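Local coordinates for CT263 (PDB 4QAS), which probably hydrolyses the N-glycosidic bond of a futalosine-type nucleoside in menaquinone synthesis, as a chlamydial relative of the MTAN nucleosidases, at residues L9-A14 with E189-I194; N34-H39 with V47-T52; D70-A75 with F145-Q150. The protein carries 1 engineered substitution. One frame throughout, in Å; residues are numbered along the deposited sequence.

Interaction 1: L9-A14 with E189-I194; sequences LLLIFA and EAIFPI
The C-terminal helix 180-197 packs here on one face of the central mixed sheet, where Ile-191 meets Leu-11 and Phe-13 of strand 7-13, an inner strand with strands 43-49 and 71-80 as its two parallel neighbours. Ile-191 makes the close contacts of the helix side, and it does so with two branches. Its CG2 methyl meets the CD1 methyl of Leu-11 at 4.0 Å, the two side chains reaching toward each other tip to tip. Its other arm has CG1 anti to the carbonyl carbon (chi1 -73°) and then runs on extended, which carries the CD1 methyl toward Phe-13. There CD1 comes to 3.8 Å from CZ of Phe-13, approaching the ring obliquely at its far end. Leu-11 and Phe-13 lie two residues apart on the strand and so serve the same face of the sheet. The backbones stay well separated, with 9.0 Å between the CA atoms of Leu-11 and Ile-191, and side chains fill the interval. Thr-22 of helix 16-25 touches all three residues, so that helix also packs on the cluster. On the neighbouring helix position, Phe-192 looks elsewhere and meets Phe-192 of the second subunit edge-to-face, so this stretch of helix serves both the core and the dimer interface. Within the helix the turn is imperfect: the imide nitrogen of Pro-193 has no hydrogen to give to the preceding turn, and the helix kinks there. Between strand and helix the contact is wholly apolar, made by methyls and a phenyl ring; with all three residues buried, dispersion and the exclusion of water probably account for it.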
loop_
_atom_site.group_PDB
_atom_site.type_symbol
_atom_site.label_atom_id
_atom_site.label_comp_id
_atom_site.label_asym_id
_atom_site.label_seq_id
_atom_site.Cartn_x
_atom_site.Cartn_y
_atom_site.Cartn_z
ATOM N N LEU A 9 -12.028 6.696 9.198
ATOM C CA LEU A 9 -12.233 5.449 8.488
ATOM C C LEU A 9 -11.862 4.311 9.420
ATOM O O LEU A 9 -10.742 4.286 9.947
ATOM C CB LEU A 9 -11.353 5.444 7.244
ATOM C CG LEU A 9 -11.394 4.193 6.379
ATOM C CD1 LEU A 9 -12.799 3.721 6.043
ATOM C CD2 LEU A 9 -10.607 4.447 5.089
ATOM N N LEU A 10 -12.804 3.394 9.639
ATOM C CA LEU A 10 -12.583 2.202 10.453
ATOM C C LEU A 10 -12.435 1.014 9.511
ATOM O O LEU A 10 -13.345 0.732 8.716
ATOM C CB LEU A 10 -13.758 1.965 11.392
ATOM C CG LEU A 10 -13.670 0.702 12.259
ATOM C CD1 LEU A 10 -12.440 0.748 13.177
ATOM C CD2 LEU A 10 -14.928 0.528 13.059
ATOM N N LEU A 11 -11.321 0.309 9.617
ATOM C CA LEU A 11 -11.123 -0.962 8.934
ATOM C C LEU A 11 -11.331 -2.095 9.920
ATOM O O LEU A 11 -10.776 -2.074 11.030
ATOM C CB LEU A 11 -9.700 -1.064 8.408
ATOM C CG LEU A 11 -9.245 0.085 7.522
ATOM C CD1 LEU A 11 -7.813 -0.163 7.013
ATOM C CD2 LEU A 11 -10.138 0.368 6.340
ATOM N N ILE A 12 -12.138 -3.077 9.523
ATOM C CA ILE A 12 -12.488 -4.209 10.368
ATOM C C ILE A 12 -12.049 -5.467 9.649
ATOM O O ILE A 12 -12.491 -5.743 8.522
ATOM C CB ILE A 12 -13.986 -4.263 10.687
ATOM C CG1 ILE A 12 -14.437 -2.963 11.346
ATOM C CG2 ILE A 12 -14.270 -5.424 11.603
ATOM C CD1 ILE A 12 -15.916 -2.804 11.406
ATOM N N PHE A 13 -11.201 -6.237 10.308
ATOM C CA PHE A 13 -10.759 -7.541 9.841
ATOM C C PHE A 13 -11.232 -8.599 10.822
ATOM O O PHE A 13 -11.366 -8.350 12.012
ATOM C CB PHE A 13 -9.236 -7.594 9.781
ATOM C CG PHE A 13 -8.633 -6.648 8.789
ATOM C CD1 PHE A 13 -8.463 -7.029 7.466
ATOM C CD2 PHE A 13 -8.219 -5.373 9.173
ATOM C CE1 PHE A 13 -7.897 -6.168 6.553
ATOM C CE2 PHE A 13 -7.668 -4.513 8.253
ATOM C CZ PHE A 13 -7.510 -4.910 6.963
ATOM N N ALA A 14 -11.498 -9.797 10.309
ATOM C CA ALA A 14 -11.967 -10.878 11.158
ATOM C C ALA A 14 -10.860 -11.458 12.016
ATOM O O ALA A 14 -11.117 -11.882 13.139
ATOM C CB ALA A 14 -12.606 -12.000 10.320
ATOM N N GLU A 189 -3.758 -3.979 -1.001
ATOM C CA GLU A 189 -3.703 -3.306 -2.284
ATOM C C GLU A 189 -5.039 -2.685 -2.652
ATOM O O GLU A 189 -5.084 -1.648 -3.325
ATOM C CB GLU A 189 -3.192 -4.290 -3.335
ATOM C CG GLU A 189 -1.732 -4.627 -3.075
ATOM C CD GLU A 189 -1.192 -5.754 -3.915
ATOM O OE1 GLU A 189 -1.964 -6.348 -4.707
ATOM O OE2 GLU A 189 0.010 -6.055 -3.768
ATOM N N ALA A 190 -6.142 -3.295 -2.230
ATOM C CA ALA A 190 -7.450 -2.718 -2.506
ATOM C C ALA A 190 -7.798 -1.584 -1.552
ATOM O O ALA A 190 -8.511 -0.645 -1.946
ATOM C CB ALA A 190 -8.511 -3.803 -2.416
ATOM N N ILE A 191 -7.325 -1.646 -0.301
ATOM C CA ILE A 191 -7.633 -0.599 0.676
ATOM C C ILE A 191 -6.949 0.709 0.309
ATOM O O ILE A 191 -7.520 1.799 0.489
ATOM C CB ILE A 191 -7.263 -1.088 2.087
ATOM C CG1 ILE A 191 -8.298 -2.131 2.527
ATOM C CG2 ILE A 191 -7.183 0.101 3.067
ATOM C CD1 ILE A 191 -7.948 -2.890 3.756
ATOM N N PHE A 192 -5.723 0.644 -0.192
ATOM C CA PHE A 192 -4.972 1.879 -0.363
ATOM C C PHE A 192 -5.680 2.919 -1.218
ATOM O O PHE A 192 -5.728 4.085 -0.801
ATOM C CB PHE A 192 -3.561 1.608 -0.876
ATOM C CG PHE A 192 -2.793 2.855 -1.028
ATOM C CD1 PHE A 192 -2.249 3.479 0.081
ATOM C CD2 PHE A 192 -2.717 3.481 -2.248
ATOM C CE1 PHE A 192 -1.579 4.686 -0.052
ATOM C CE2 PHE A 192 -2.054 4.666 -2.384
ATOM C CZ PHE A 192 -1.484 5.272 -1.291
ATOM N N PRO A 193 -6.188 2.613 -2.416
ATOM C CA PRO A 193 -6.798 3.696 -3.206
ATOM C C PRO A 193 -8.045 4.279 -2.568
ATOM O O PRO A 193 -8.371 5.445 -2.828
ATOM C CB PRO A 193 -7.080 3.042 -4.569
ATOM C CG PRO A 193 -7.082 1.590 -4.319
ATOM C CD PRO A 193 -6.092 1.357 -3.182
ATOM N N ILE A 194 -8.738 3.513 -1.726
ATOM C CA ILE A 194 -9.870 4.069 -0.993
ATOM C C ILE A 194 -9.382 5.112 -0.001
ATOM O O ILE A 194 -9.876 6.244 0.028
ATOM C CB ILE A 194 -10.673 2.972 -0.285
ATOM C CG1 ILE A 194 -11.012 1.843 -1.256
ATOM C CG2 ILE A 194 -11.932 3.610 0.320
ATOM C CD1 ILE A 194 -11.616 0.635 -0.566
#

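Interaction 2: N34-H39 with V47-T52; sequences NFYTYH and VMVLKT
Phe-35, just before strand 36-40, and Met-48 of strand 43-49 make the closely packed side of this beta hairpin contact. The CE methyl of Met-48 sits almost exactly over the centre of the Phe-35 ring, 3.9 Å from the centroid and only 5° off the ring normal, a CH-pi contact. The methionine reaches it by running extended beyond CG (chi2 179°), with SD farther above the same face, 5.2 Å from the centroid, in a more distant Met-aromatic contact.

Tyr-36 and Val-47 form an antiparallel hydrogen-bonded pair. The bond from Val-47 N to Tyr-36 O is sound at 2.9 Å; its return, Tyr-36 N to Val-47 O, is weak at 3.4 Å. Their side chains share the other face of the sheet, CB to CB 4.1 Å apart, where Leu-23 of helix 16-25 touches both. The looser side lies farther out along the tyrosine: Val-47 is buried, but Tyr-36 is partly exposed to solvent, and its ring meets Val-49 CG2 just at the edge, with CE2 4.3 Å away. One good and one weak backbone bond therefore mark the open end of the hairpin, where the pairing weakens and the methyl held over the phenyl face supplies apolar contact beyond the last paired residues.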
loop_
_atom_site.group_PDB
_atom_site.type_symbol
_atom_site.label_atom_id
_atom_site.label_comp_id
_atom_site.label_asym_id
_atom_site.label_seq_id
_atom_site.Cartn_x
_atom_site.Cartn_y
_atom_site.Cartn_z
ATOM N N ASN A 34 -6.210 -0.381 23.081
ATOM C CA ASN A 34 -5.810 -1.708 22.635
ATOM C C ASN A 34 -6.212 -1.981 21.191
ATOM O O ASN A 34 -6.462 -3.139 20.823
ATOM C CB ASN A 34 -6.380 -2.782 23.568
ATOM C CG ASN A 34 -5.555 -4.045 23.578
ATOM O OD1 ASN A 34 -4.519 -4.124 22.928
ATOM N ND2 ASN A 34 -6.003 -5.039 24.342
ATOM N N PHE A 35 -6.276 -0.948 20.345
ATOM C CA PHE A 35 -6.449 -1.166 18.912
ATOM C C PHE A 35 -5.535 -0.225 18.134
ATOM O O PHE A 35 -4.911 0.664 18.701
ATOM C CB PHE A 35 -7.923 -1.125 18.456
ATOM C CG PHE A 35 -8.578 0.221 18.565
ATOM C CD1 PHE A 35 -9.208 0.613 19.739
ATOM C CD2 PHE A 35 -8.592 1.087 17.483
ATOM C CE1 PHE A 35 -9.823 1.853 19.831
ATOM C CE2 PHE A 35 -9.206 2.315 17.560
ATOM C CZ PHE A 35 -9.823 2.707 18.739
ATOM N N TYR A 36 -5.457 -0.436 16.817
ATOM C CA TYR A 36 -4.465 0.260 16.003
ATOM C C TYR A 36 -5.010 1.544 15.409
ATOM O O TYR A 36 -6.154 1.603 14.963
ATOM C CB TYR A 36 -4.011 -0.586 14.829
ATOM C CG TYR A 36 -3.564 -1.954 15.176
ATOM C CD1 TYR A 36 -2.265 -2.188 15.540
ATOM C CD2 TYR A 36 -4.433 -3.035 15.088
ATOM C CE1 TYR A 36 -1.829 -3.463 15.841
ATOM C CE2 TYR A 36 -4.013 -4.309 15.384
ATOM C CZ TYR A 36 -2.708 -4.514 15.761
ATOM O OH TYR A 36 -2.292 -5.792 16.054
ATOM N N THR A 37 -4.158 2.567 15.368
ATOM C CA THR A 37 -4.575 3.871 14.878
ATOM C C THR A 37 -3.428 4.533 14.132
ATOM O O THR A 37 -2.253 4.345 14.467
ATOM C CB THR A 37 -5.026 4.746 16.051
ATOM O OG1 THR A 37 -5.636 5.944 15.550
ATOM C CG2 THR A 37 -3.849 5.100 16.974
ATOM N N TYR A 38 -3.802 5.349 13.147
ATOM C CA TYR A 38 -2.858 6.129 12.360
ATOM C C TYR A 38 -3.615 7.345 11.869
ATOM O O TYR A 38 -4.805 7.247 11.568
ATOM C CB TYR A 38 -2.400 5.303 11.154
ATOM C CG TYR A 38 -1.594 6.083 10.142
ATOM C CD1 TYR A 38 -0.338 6.547 10.464
ATOM C CD2 TYR A 38 -2.079 6.326 8.865
ATOM C CE1 TYR A 38 0.437 7.264 9.552
ATOM C CE2 TYR A 38 -1.302 7.036 7.939
ATOM C CZ TYR A 38 -0.066 7.491 8.298
ATOM O OH TYR A 38 0.690 8.188 7.372
ATOM N N HIS A 39 -2.955 8.487 11.799
ATOM C CA HIS A 39 -3.592 9.665 11.227
ATOM C C HIS A 39 -2.579 10.459 10.420
ATOM O O HIS A 39 -1.388 10.483 10.731
ATOM C CB HIS A 39 -4.234 10.543 12.298
ATOM C CG HIS A 39 -3.241 11.204 13.198
ATOM N ND1 HIS A 39 -2.773 12.482 12.976
ATOM C CD2 HIS A 39 -2.607 10.757 14.305
ATOM C CE1 HIS A 39 -1.900 12.797 13.917
ATOM N NE2 HIS A 39 -1.780 11.768 14.736
ATOM N N VAL A 47 -7.962 0.499 12.953
ATOM C CA VAL A 47 -8.115 -0.903 12.575
ATOM C C VAL A 47 -8.542 -1.696 13.788
ATOM O O VAL A 47 -7.893 -1.628 14.835
ATOM C CB VAL A 47 -6.806 -1.481 12.012
ATOM C CG1 VAL A 47 -6.995 -2.947 11.655
ATOM C CG2 VAL A 47 -6.396 -0.723 10.796
ATOM N N MET A 48 -9.606 -2.481 13.632
ATOM C CA MET A 48 -10.025 -3.461 14.623
ATOM C C MET A 48 -9.979 -4.858 14.035
ATOM O O MET A 48 -10.346 -5.074 12.885
ATOM C CB MET A 48 -11.419 -3.145 15.083
ATOM C CG MET A 48 -11.404 -1.886 15.895
ATOM S SD MET A 48 -13.011 -1.368 16.478
ATOM C CE MET A 48 -12.596 0.186 17.273
ATOM N N VAL A 49 -9.530 -5.800 14.845
ATOM C CA VAL A 49 -9.442 -7.210 14.480
ATOM C C VAL A 49 -10.378 -7.963 15.424
ATOM O O VAL A 49 -10.202 -7.918 16.649
ATOM C CB VAL A 49 -8.001 -7.715 14.610
ATOM C CG1 VAL A 49 -7.926 -9.191 14.207
ATOM C CG2 VAL A 49 -7.066 -6.890 13.748
ATOM N N LEU A 50 -11.384 -8.648 14.867
ATOM C CA LEU A 50 -12.466 -9.174 15.703
ATOM C C LEU A 50 -12.016 -10.337 16.572
ATOM O O LEU A 50 -12.371 -10.409 17.744
ATOM C CB LEU A 50 -13.664 -9.600 14.849
ATOM C CG LEU A 50 -14.315 -8.465 14.063
ATOM C CD1 LEU A 50 -15.481 -8.995 13.263
ATOM C CD2 LEU A 50 -14.789 -7.346 14.994
ATOM N N LYS A 51 -11.279 -11.274 16.011
ATOM C CA LYS A 51 -10.916 -12.505 16.709
ATOM C C LYS A 51 -9.400 -12.562 16.790
ATOM O O LYS A 51 -8.746 -12.960 15.824
ATOM C CB LYS A 51 -11.471 -13.704 15.959
ATOM C CG LYS A 51 -11.218 -15.022 16.653
ATOM C CD LYS A 51 -11.703 -16.186 15.819
ATOM C CE LYS A 51 -11.165 -17.494 16.357
ATOM N NZ LYS A 51 -11.585 -18.646 15.519
ATOM N N THR A 52 -8.839 -12.128 17.916
ATOM C CA THR A 52 -7.412 -12.271 18.179
ATOM C C THR A 52 -7.122 -13.397 19.152
ATOM O O THR A 52 -5.978 -13.857 19.226
ATOM C CB THR A 52 -6.815 -10.958 18.711
ATOM O OG1 THR A 52 -7.454 -10.578 19.940
ATOM C CG2 THR A 52 -6.972 -9.842 17.684
#

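Interaction 3: D70-A75 with F145-Q150; sequences DLWINA and FFIAKQ
Ile-147 is the first residue of helix segment 145-150 to meet strand 71-75, and it touches two side chains there. Its CD1 methyl, at the end of an extended arm (chi2 165°), presses on the amide of Asn-74, 3.3 Å from ND2 and 3.4 Å from CG, the two side chains crossing at about a right angle. That amide is already engaged at both ends: ND2 gives a hydrogen bond to Ile-12 O, and OD1 accepts one from Lys-162 NZ, which together would fix its rotation and leave the methyl to pack against it. The CG2 branch turns to Trp-72, 3.9 Å from CE3, while the Ile-147 carbonyl O lies obliquely near the same indole, 3.6 Å from CZ3. One turn later, Gln-150 places CB 4.1 Å from Trp-72 CZ3; its chain then bends at chi2 and leads the amide away, where NE2 bonds to Leu-62 O. The axes of segments 71-75 and 145-150 run nearly antiparallel (176°), 9.6 Å apart at closest approach. A helix lying along the central sheet, with alternate strand residues facing it, is consistent with the nucleoside phosphorylase-like alpha/beta fold expected of an MTAN relative.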
loop_
_atom_site.group_PDB
_atom_site.type_symbol
_atom_site.label_atom_id
_atom_site.label_comp_id
_atom_site.label_asym_id
_atom_site.label_seq_id
_atom_site.Cartn_x
_atom_site.Cartn_y
_atom_site.Cartn_z
ATOM N N ASP A 70 -16.895 7.858 9.744
ATOM C CA ASP A 70 -17.596 8.247 8.520
ATOM C C ASP A 70 -17.808 7.097 7.557
ATOM O O ASP A 70 -18.682 7.185 6.694
ATOM C CB ASP A 70 -16.789 9.328 7.820
ATOM C CG ASP A 70 -16.687 10.576 8.669
ATOM O OD1 ASP A 70 -17.731 11.194 8.917
ATOM O OD2 ASP A 70 -15.588 10.931 9.132
ATOM N N LEU A 71 -17.051 6.028 7.700
ATOM C CA LEU A 71 -17.155 4.856 6.847
ATOM C C LEU A 71 -16.507 3.712 7.591
ATOM O O LEU A 71 -15.471 3.905 8.242
ATOM C CB LEU A 71 -16.414 5.076 5.521
ATOM C CG LEU A 71 -16.399 3.909 4.529
ATOM C CD1 LEU A 71 -17.795 3.501 4.061
ATOM C CD2 LEU A 71 -15.551 4.280 3.325
ATOM N N TRP A 72 -17.118 2.537 7.499
ATOM C CA TRP A 72 -16.474 1.286 7.866
ATOM C C TRP A 72 -16.166 0.494 6.596
ATOM O O TRP A 72 -17.001 0.425 5.689
ATOM C CB TRP A 72 -17.397 0.410 8.715
ATOM C CG TRP A 72 -17.805 0.887 10.070
ATOM C CD1 TRP A 72 -17.610 2.119 10.623
ATOM C CD2 TRP A 72 -18.512 0.121 11.040
ATOM N NE1 TRP A 72 -18.141 2.151 11.889
ATOM C CE2 TRP A 72 -18.707 0.933 12.166
ATOM C CE3 TRP A 72 -18.977 -1.201 11.061
ATOM C CZ2 TRP A 72 -19.368 0.483 13.306
ATOM C CZ3 TRP A 72 -19.637 -1.651 12.188
ATOM C CH2 TRP A 72 -19.826 -0.815 13.300
ATOM N N ILE A 73 -15.003 -0.148 6.544
ATOM C CA ILE A 73 -14.675 -1.128 5.518
ATOM C C ILE A 73 -14.338 -2.430 6.212
ATOM O O ILE A 73 -13.381 -2.488 7.006
ATOM C CB ILE A 73 -13.508 -0.667 4.636
ATOM C CG1 ILE A 73 -13.860 0.644 3.929
ATOM C CG2 ILE A 73 -13.178 -1.758 3.622
ATOM C CD1 ILE A 73 -12.743 1.201 3.079
ATOM N N ASN A 74 -15.113 -3.472 5.915
ATOM C CA ASN A 74 -14.752 -4.821 6.325
ATOM C C ASN A 74 -13.986 -5.445 5.183
ATOM O O ASN A 74 -14.535 -5.624 4.093
ATOM C CB ASN A 74 -16.020 -5.614 6.614
ATOM C CG ASN A 74 -15.770 -7.079 6.820
ATOM O OD1 ASN A 74 -16.591 -7.912 6.384
ATOM N ND2 ASN A 74 -14.680 -7.431 7.494
ATOM N N ALA A 75 -12.733 -5.756 5.408
ATOM C CA ALA A 75 -11.921 -6.432 4.418
ATOM C C ALA A 75 -11.604 -7.819 4.938
ATOM O O ALA A 75 -11.276 -7.989 6.111
ATOM C CB ALA A 75 -10.635 -5.664 4.179
ATOM N N PHE A 145 -21.988 -10.289 7.515
ATOM C CA PHE A 145 -23.323 -9.816 7.849
ATOM C C PHE A 145 -23.339 -9.166 9.230
ATOM O O PHE A 145 -23.918 -8.098 9.420
ATOM C CB PHE A 145 -24.384 -10.907 7.794
ATOM C CG PHE A 145 -25.748 -10.352 8.050
ATOM C CD1 PHE A 145 -26.216 -10.216 9.337
ATOM C CD2 PHE A 145 -26.541 -9.886 7.010
ATOM C CE1 PHE A 145 -27.421 -9.654 9.584
ATOM C CE2 PHE A 145 -27.766 -9.347 7.239
ATOM C CZ PHE A 145 -28.227 -9.226 8.541
ATOM N N PHE A 146 -22.708 -9.823 10.218
ATOM C CA PHE A 146 -22.614 -9.264 11.556
ATOM C C PHE A 146 -22.097 -7.833 11.520
ATOM O O PHE A 146 -22.661 -6.949 12.168
ATOM C CB PHE A 146 -21.697 -10.156 12.398
ATOM C CG PHE A 146 -21.325 -9.564 13.726
ATOM C CD1 PHE A 146 -22.300 -9.351 14.671
ATOM C CD2 PHE A 146 -20.012 -9.211 14.024
ATOM C CE1 PHE A 146 -22.009 -8.807 15.907
ATOM C CE2 PHE A 146 -19.706 -8.659 15.270
ATOM C CZ PHE A 146 -20.714 -8.458 16.207
ATOM N N ILE A 147 -21.048 -7.585 10.733
ATOM C CA ILE A 147 -20.450 -6.257 10.704
ATOM C C ILE A 147 -21.402 -5.261 10.055
ATOM O O ILE A 147 -21.576 -4.148 10.547
ATOM C CB ILE A 147 -19.095 -6.307 9.980
ATOM C CG1 ILE A 147 -18.115 -7.179 10.774
ATOM C CG2 ILE A 147 -18.539 -4.894 9.798
ATOM C CD1 ILE A 147 -16.875 -7.591 10.001
ATOM N N ALA A 148 -21.991 -5.633 8.907
ATOM C CA ALA A 148 -22.913 -4.719 8.231
ATOM C C ALA A 148 -24.092 -4.374 9.124
ATOM O O ALA A 148 -24.576 -3.232 9.130
ATOM C CB ALA A 148 -23.428 -5.333 6.938
ATOM N N LYS A 149 -24.615 -5.359 9.859
ATOM C CA LYS A 149 -25.747 -5.087 10.738
ATOM C C LYS A 149 -25.343 -4.169 11.884
ATOM O O LYS A 149 -26.087 -3.248 12.238
ATOM C CB LYS A 149 -26.328 -6.396 11.257
ATOM C CG LYS A 149 -27.513 -6.226 12.191
ATOM C CD LYS A 149 -28.696 -5.579 11.472
ATOM C CE LYS A 149 -29.949 -5.544 12.341
ATOM N NZ LYS A 149 -29.736 -4.783 13.601
ATOM N N GLN A 150 -24.154 -4.378 12.456
ATOM C CA GLN A 150 -23.685 -3.469 13.501
ATOM C C GLN A 150 -23.483 -2.059 12.956
ATOM O O GLN A 150 -23.790 -1.081 13.641
ATOM C CB GLN A 150 -22.412 -4.000 14.166
ATOM C CG GLN A 150 -22.598 -5.309 14.936
ATOM C CD GLN A 150 -23.718 -5.222 15.939
ATOM O OE1 GLN A 150 -24.841 -5.646 15.668
ATOM N NE2 GLN A 150 -23.430 -4.658 17.103
#

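How the interactions relate
Strand 7-13 ties the three contacts together. Interaction 1 lies on it, interaction 2 uses its neighbour 43-49, and interaction 3 its other neighbour 71-80, all within one mixed sheet. The centres of interactions 1 and 2 are about 12 Å apart, those of 1 and 3 about 11 Å, and those of 2 and 3 about 14 Å. Backbone bonds join the strands, such as Met-48 N to Leu-11 O and Ile-12 N to Ile-73 O. Along the chain, interactions 2 and 3 follow one another inside the long loop that interaction 1 closes, so the C-terminal helix packs back on the first strand, bringing the two end regions of the chain together.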